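PDB 1QV9: F420-dependent methylenetetrahydromethanopterin dehydrogenase from Methanopyrus kandleri, which catalyses the reversible, coenzyme F420-dependent interconversion of methenyl- and methylene-tetrahydromethanopterin, a step of methanogenesis from carbon dioxide. Local coordinates for residues A[129-133]-A[134-138]; A[211-214]-A[215-219]. All blocks are in the same frame, centred on the assembly; numbering follows the deposited sequence. Where two conformers were deposited one is given.

Contact 1 (A[129-133]-A[134-138]); sequences REFLD and PVEMA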
loop_
_atom_site.group_PDB
_atom_site.type_symbol
_atom_site.label_atom_id
_atom_site.label_comp_id
_atom_site.label_asym_id
_atom_site.label_seq_id
_atom_site.Cartn_x
_atom_site.Cartn_y
_atom_site.Cartn_z
ATOM N N ARG A 129 -25.165 -7.403 -17.035
ATOM C CA ARG A 129 -25.988 -7.640 -15.850
ATOM C C ARG A 129 -25.384 -8.568 -14.770
ATOM O O ARG A 129 -25.632 -8.400 -13.569
ATOM C CB ARG A 129 -27.393 -8.165 -16.282
ATOM C CG ARG A 129 -28.336 -8.408 -15.136
ATOM C CD ARG A 129 -29.755 -8.794 -15.600
ATOM N NE ARG A 129 -30.458 -7.665 -16.207
ATOM C CZ ARG A 129 -30.482 -7.404 -17.512
ATOM N NH1 ARG A 129 -31.141 -6.344 -17.967
ATOM N NH2 ARG A 129 -29.868 -8.210 -18.368
ATOM N N GLU A 130 -24.596 -9.553 -15.183
ATOM C CA GLU A 130 -23.996 -10.484 -14.248
ATOM C C GLU A 130 -22.904 -9.866 -13.370
ATOM O O GLU A 130 -22.506 -10.465 -12.399
ATOM C CB GLU A 130 -23.366 -11.660 -14.994
ATOM C CG GLU A 130 -24.342 -12.487 -15.843
ATOM C CD GLU A 130 -24.483 -12.012 -17.297
ATOM O OE1 GLU A 130 -24.805 -12.873 -18.161
ATOM O OE2 GLU A 130 -24.294 -10.808 -17.601
ATOM N N PHE A 131 -22.475 -8.662 -13.723
ATOM C CA PHE A 131 -21.364 -8.016 -13.017
ATOM C C PHE A 131 -21.713 -6.624 -12.546
ATOM O O PHE A 131 -21.442 -6.260 -11.378
ATOM C CB PHE A 131 -20.174 -7.898 -13.969
ATOM C CG PHE A 131 -19.012 -7.132 -13.396
ATOM C CD1 PHE A 131 -18.256 -7.677 -12.377
ATOM C CD2 PHE A 131 -18.693 -5.861 -13.881
ATOM C CE1 PHE A 131 -17.156 -6.976 -11.815
ATOM C CE2 PHE A 131 -17.600 -5.158 -13.319
ATOM C CZ PHE A 131 -16.849 -5.719 -12.307
ATOM N N LEU A 132 -22.321 -5.848 -13.428
ATOM C CA LEU A 132 -22.621 -4.463 -13.052
ATOM C C LEU A 132 -23.946 -4.212 -12.351
ATOM O O LEU A 132 -24.997 -4.117 -13.015
ATOM C CB LEU A 132 -22.548 -3.569 -14.283
ATOM C CG LEU A 132 -22.514 -2.071 -13.921
ATOM C CD1 LEU A 132 -21.067 -1.707 -13.597
ATOM C CD2 LEU A 132 -23.073 -1.215 -15.022
ATOM N N ASP A 133 -23.919 -4.071 -11.022
ATOM C CA ASP A 133 -25.130 -3.705 -10.281
ATOM C C ASP A 133 -24.913 -2.233 -9.875
ATOM O O ASP A 133 -23.879 -1.663 -10.234
ATOM C CB ASP A 133 -25.378 -4.609 -9.056
ATOM C CG ASP A 133 -24.406 -4.356 -7.897
ATOM O OD1 ASP A 133 -23.256 -3.946 -8.149
ATOM O OD2 ASP A 133 -24.800 -4.603 -6.745
ATOM N N PRO A 134 -25.879 -1.596 -9.198
ATOM C CA PRO A 134 -25.729 -0.181 -8.803
ATOM C C PRO A 134 -24.440 0.122 -8.025
ATOM O O PRO A 134 -23.740 1.118 -8.331
ATOM C CB PRO A 134 -26.995 0.094 -8.000
ATOM C CG PRO A 134 -28.031 -0.801 -8.751
ATOM C CD PRO A 134 -27.255 -2.081 -8.908
ATOM N N VAL A 135 -24.110 -0.712 -7.041
ATOM C CA VAL A 135 -22.893 -0.487 -6.269
ATOM C C VAL A 135 -21.646 -0.536 -7.137
ATOM O O VAL A 135 -20.778 0.327 -7.016
ATOM C CB VAL A 135 -22.802 -1.478 -5.080
ATOM C CG1 VAL A 135 -21.383 -1.546 -4.501
ATOM C CG2 VAL A 135 -23.776 -1.017 -4.038
ATOM N N GLU A 136 -21.502 -1.551 -7.999
ATOM C CA GLU A 136 -20.323 -1.653 -8.841
ATOM C C GLU A 136 -20.243 -0.446 -9.794
ATOM O O GLU A 136 -19.147 0.053 -10.078
ATOM C CB GLU A 136 -20.335 -2.964 -9.676
ATOM C CG GLU A 136 -19.091 -3.153 -10.549
ATOM C CD GLU A 136 -17.815 -3.336 -9.750
ATOM O OE1 GLU A 136 -16.792 -2.681 -10.078
ATOM O OE2 GLU A 136 -17.805 -4.140 -8.796
HETATM N N MSE A 137 -21.396 0.022 -10.287
HETATM C CA MSE A 137 -21.449 1.182 -11.196
HETATM C C MSE A 137 -20.972 2.461 -10.473
HETATM O O MSE A 137 -20.394 3.358 -11.076
HETATM C CB MSE A 137 -22.863 1.428 -11.707
HETATM C CG MSE A 137 -23.005 2.785 -12.383
HETATM SE SE MSE A 137 -24.821 3.384 -12.550
HETATM C CE MSE A 137 -25.186 3.918 -10.723
ATOM N N ALA A 138 -21.261 2.549 -9.185
ATOM C CA ALA A 138 -20.795 3.715 -8.386
ATOM C C ALA A 138 -19.306 3.602 -8.062
ATOM O O ALA A 138 -18.583 4.623 -8.100
ATOM C CB ALA A 138 -21.618 3.854 -7.085
HETATM O O HOH W 1 -26.214 -2.340 -5.832
#
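Asp133 is the N-cap of helix 134-150, and its carboxylate reaches over the first turn to Glu136. OD1 accepts from Glu136 N at 3.0 Å in a nearly straight bond, the N-H meeting the oxygen from above the carboxylate plane. With CG between the backbone N and the carbonyl carbon (chi1 72°), the acid is folded over the helix start, where OD1 meets Glu136 N. OD2 accepts a hydrogen bond from a water that in turn accepts from Val135 N, so the carboxylate reaches Glu136 N directly and Val135 N through the water; OD2 also forms a salt bridge with Arg155 of the second subunit. Pro134 suits the position after the cap, having no N-H to satisfy. The backbone carbonyl of Asp133 opens the regular pattern, Met137 N bonding to Asp133 O at 3.0 Å. Glu136 bends at chi2 and lays its CG over the Phe131 ring, 4.2 Å from the centroid and off-centre, a CH-pi contact, while OE2 forms salt bridges with Arg252 and Arg263 of the second subunit. Leu132 CD1 touches Met137 CB at 4.1 Å. Replacing Asp133 by an alanine removes both carboxylate oxygens and would probably leave Glu136 N without its cap and Arg155 of the second subunit without this salt bridge. Side-chain capping of this kind is characteristic of a helix N-terminus, here one buried at a subunit interface.

Contact 2 (A[211-214]-A[215-219]); sequences ENVA and DVSVE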
loop_
_atom_site.group_PDB
_atom_site.type_symbol
_atom_site.label_atom_id
_atom_site.label_comp_id
_atom_site.label_asym_id
_atom_site.label_seq_id
_atom_site.Cartn_x
_atom_site.Cartn_y
_atom_site.Cartn_z
ATOM N N GLU A 211 -8.040 4.965 -20.963
ATOM C CA GLU A 211 -8.487 4.905 -22.355
ATOM C C GLU A 211 -8.586 3.436 -22.797
ATOM O O GLU A 211 -9.556 3.045 -23.486
ATOM C CB GLU A 211 -7.512 5.684 -23.254
ATOM C CG GLU A 211 -7.939 5.664 -24.726
ATOM C CD GLU A 211 -7.033 6.491 -25.616
ATOM O OE1 GLU A 211 -7.120 6.346 -26.862
ATOM O OE2 GLU A 211 -6.246 7.282 -25.075
ATOM N N ASN A 212 -7.632 2.612 -22.366
ATOM C CA ASN A 212 -7.629 1.178 -22.749
ATOM C C ASN A 212 -8.775 0.363 -22.157
ATOM O O ASN A 212 -9.161 -0.686 -22.677
ATOM C CB ASN A 212 -6.298 0.517 -22.387
ATOM C CG ASN A 212 -5.081 1.152 -23.115
ATOM O OD1 ASN A 212 -5.201 1.716 -24.208
ATOM N ND2 ASN A 212 -3.923 1.040 -22.501
ATOM N N VAL A 213 -9.347 0.821 -21.039
ATOM C CA VAL A 213 -10.464 0.129 -20.424
ATOM C C VAL A 213 -11.649 0.053 -21.389
ATOM O O VAL A 213 -12.368 -0.950 -21.412
ATOM C CB VAL A 213 -10.888 0.902 -19.133
ATOM C CG1 VAL A 213 -12.284 0.510 -18.682
ATOM C CG2 VAL A 213 -9.882 0.579 -18.048
ATOM N N ALA A 214 -11.845 1.091 -22.192
ATOM C CA ALA A 214 -12.988 1.092 -23.101
ATOM C C ALA A 214 -12.989 -0.091 -24.054
ATOM O O ALA A 214 -14.045 -0.697 -24.295
ATOM C CB ALA A 214 -13.040 2.388 -23.872
ATOM N N ASP A 215 -11.826 -0.427 -24.594
ATOM C CA ASP A 215 -11.768 -1.549 -25.529
ATOM C C ASP A 215 -12.137 -2.849 -24.847
ATOM O O ASP A 215 -12.757 -3.730 -25.464
ATOM C CB ASP A 215 -10.378 -1.674 -26.152
ATOM C CG ASP A 215 -10.072 -0.554 -27.140
ATOM O OD1 ASP A 215 -9.010 -0.626 -27.797
ATOM O OD2 ASP A 215 -10.883 0.395 -27.266
ATOM N N VAL A 216 -11.766 -2.992 -23.571
ATOM C CA VAL A 216 -12.089 -4.214 -22.836
ATOM C C VAL A 216 -13.588 -4.298 -22.553
ATOM O O VAL A 216 -14.211 -5.354 -22.706
ATOM C CB VAL A 216 -11.262 -4.333 -21.492
ATOM C CG1 VAL A 216 -11.679 -5.620 -20.716
ATOM C CG2 VAL A 216 -9.765 -4.301 -21.836
ATOM N N SER A 217 -14.175 -3.196 -22.095
ATOM C CA SER A 217 -15.596 -3.144 -21.850
ATOM C C SER A 217 -16.388 -3.443 -23.139
ATOM O O SER A 217 -17.367 -4.171 -23.101
ATOM C CB SER A 217 -15.987 -1.760 -21.322
ATOM O OG SER A 217 -15.424 -1.579 -20.017
ATOM N N VAL A 218 -15.945 -2.856 -24.242
ATOM C CA VAL A 218 -16.623 -3.051 -25.533
ATOM C C VAL A 218 -16.527 -4.532 -25.908
ATOM O O VAL A 218 -17.518 -5.123 -26.341
ATOM C CB VAL A 218 -16.003 -2.145 -26.629
ATOM C CG1 VAL A 218 -16.479 -2.594 -28.040
ATOM C CG2 VAL A 218 -16.415 -0.691 -26.396
ATOM N N GLU A 219 -15.359 -5.147 -25.718
ATOM C CA GLU A 219 -15.240 -6.571 -26.050
ATOM C C GLU A 219 -16.192 -7.417 -25.200
ATOM O O GLU A 219 -16.868 -8.322 -25.692
ATOM C CB GLU A 219 -13.814 -7.067 -25.840
ATOM C CG GLU A 219 -13.647 -8.573 -26.083
ATOM C CD GLU A 219 -12.266 -9.073 -25.699
ATOM O OE1 GLU A 219 -11.319 -8.293 -25.813
ATOM O OE2 GLU A 219 -12.132 -10.245 -25.299
#
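Val213 and Ser217 lie one turn apart on helix 197-223, their side chains directed to the same neighbour, helix 227-257. Val213 CG1 comes within 4.0 Å of Ser217 OG, a loose contact of methyl and hydroxyl. The serine hydroxyl stands anti to its own carbonyl carbon (chi1 -68°), so that it leans back toward the preceding turn, with OG 3.4 Å from Val213 O; its hydrogen bond, however, is to Met124 O in a loop of the same chain. A small hydroxyl residue suits the place: its side chain touches Ala237 of helix 227-257 and its OG is held by Met124 O. The backbone between them is regular: Ser217 N bonds to Val213 O at 3.0 Å, and Val218 N bonds to Ala214 O at 2.9 Å. Val218 CG2, lying beside its own backbone N, is brought close to that same carbonyl, 3.2 Å from Ala214 O. Ala214, with only a methyl group, packs on Ala123, and Val213 packs on Met240 and Ala123. Val216 also touches helix 227-257, at Ser236, and in addition packs on Arg185 of the third subunit; its CG2 lies 3.8 Å from Asn212 O. Asn212 meets Asn212 of that subunit, and Asp215, exposed, brings its CB to 3.8 Å from Asn212 O. Val213, Val216 and Ser217 thus meet the neighbouring helix 227-257, as befits a helix of this enzyme's helix bundle, here one that also reaches the third subunit through Val216 and Asn212.

How the contacts relate
Contact 1 starts a helix and contact 2 lies within one; they follow in series along the chain, on the same side of its centre. Their centres are 16 Å apart and their nearest atoms about 8 Å, so they do not touch. Helix 227-257 links them: Phe131, Leu132 and Glu136 of contact 1 meet Ala235 and His238, while Val213, Val216 and Ser217 of contact 2 meet Met240, Ser236 and Ala237. Each also faces a different subunit, contact 1 the second and contact 2 the third, which fits a hexamer built as a trimer of dimers. Neither contact contains a bound substrate or coenzyme.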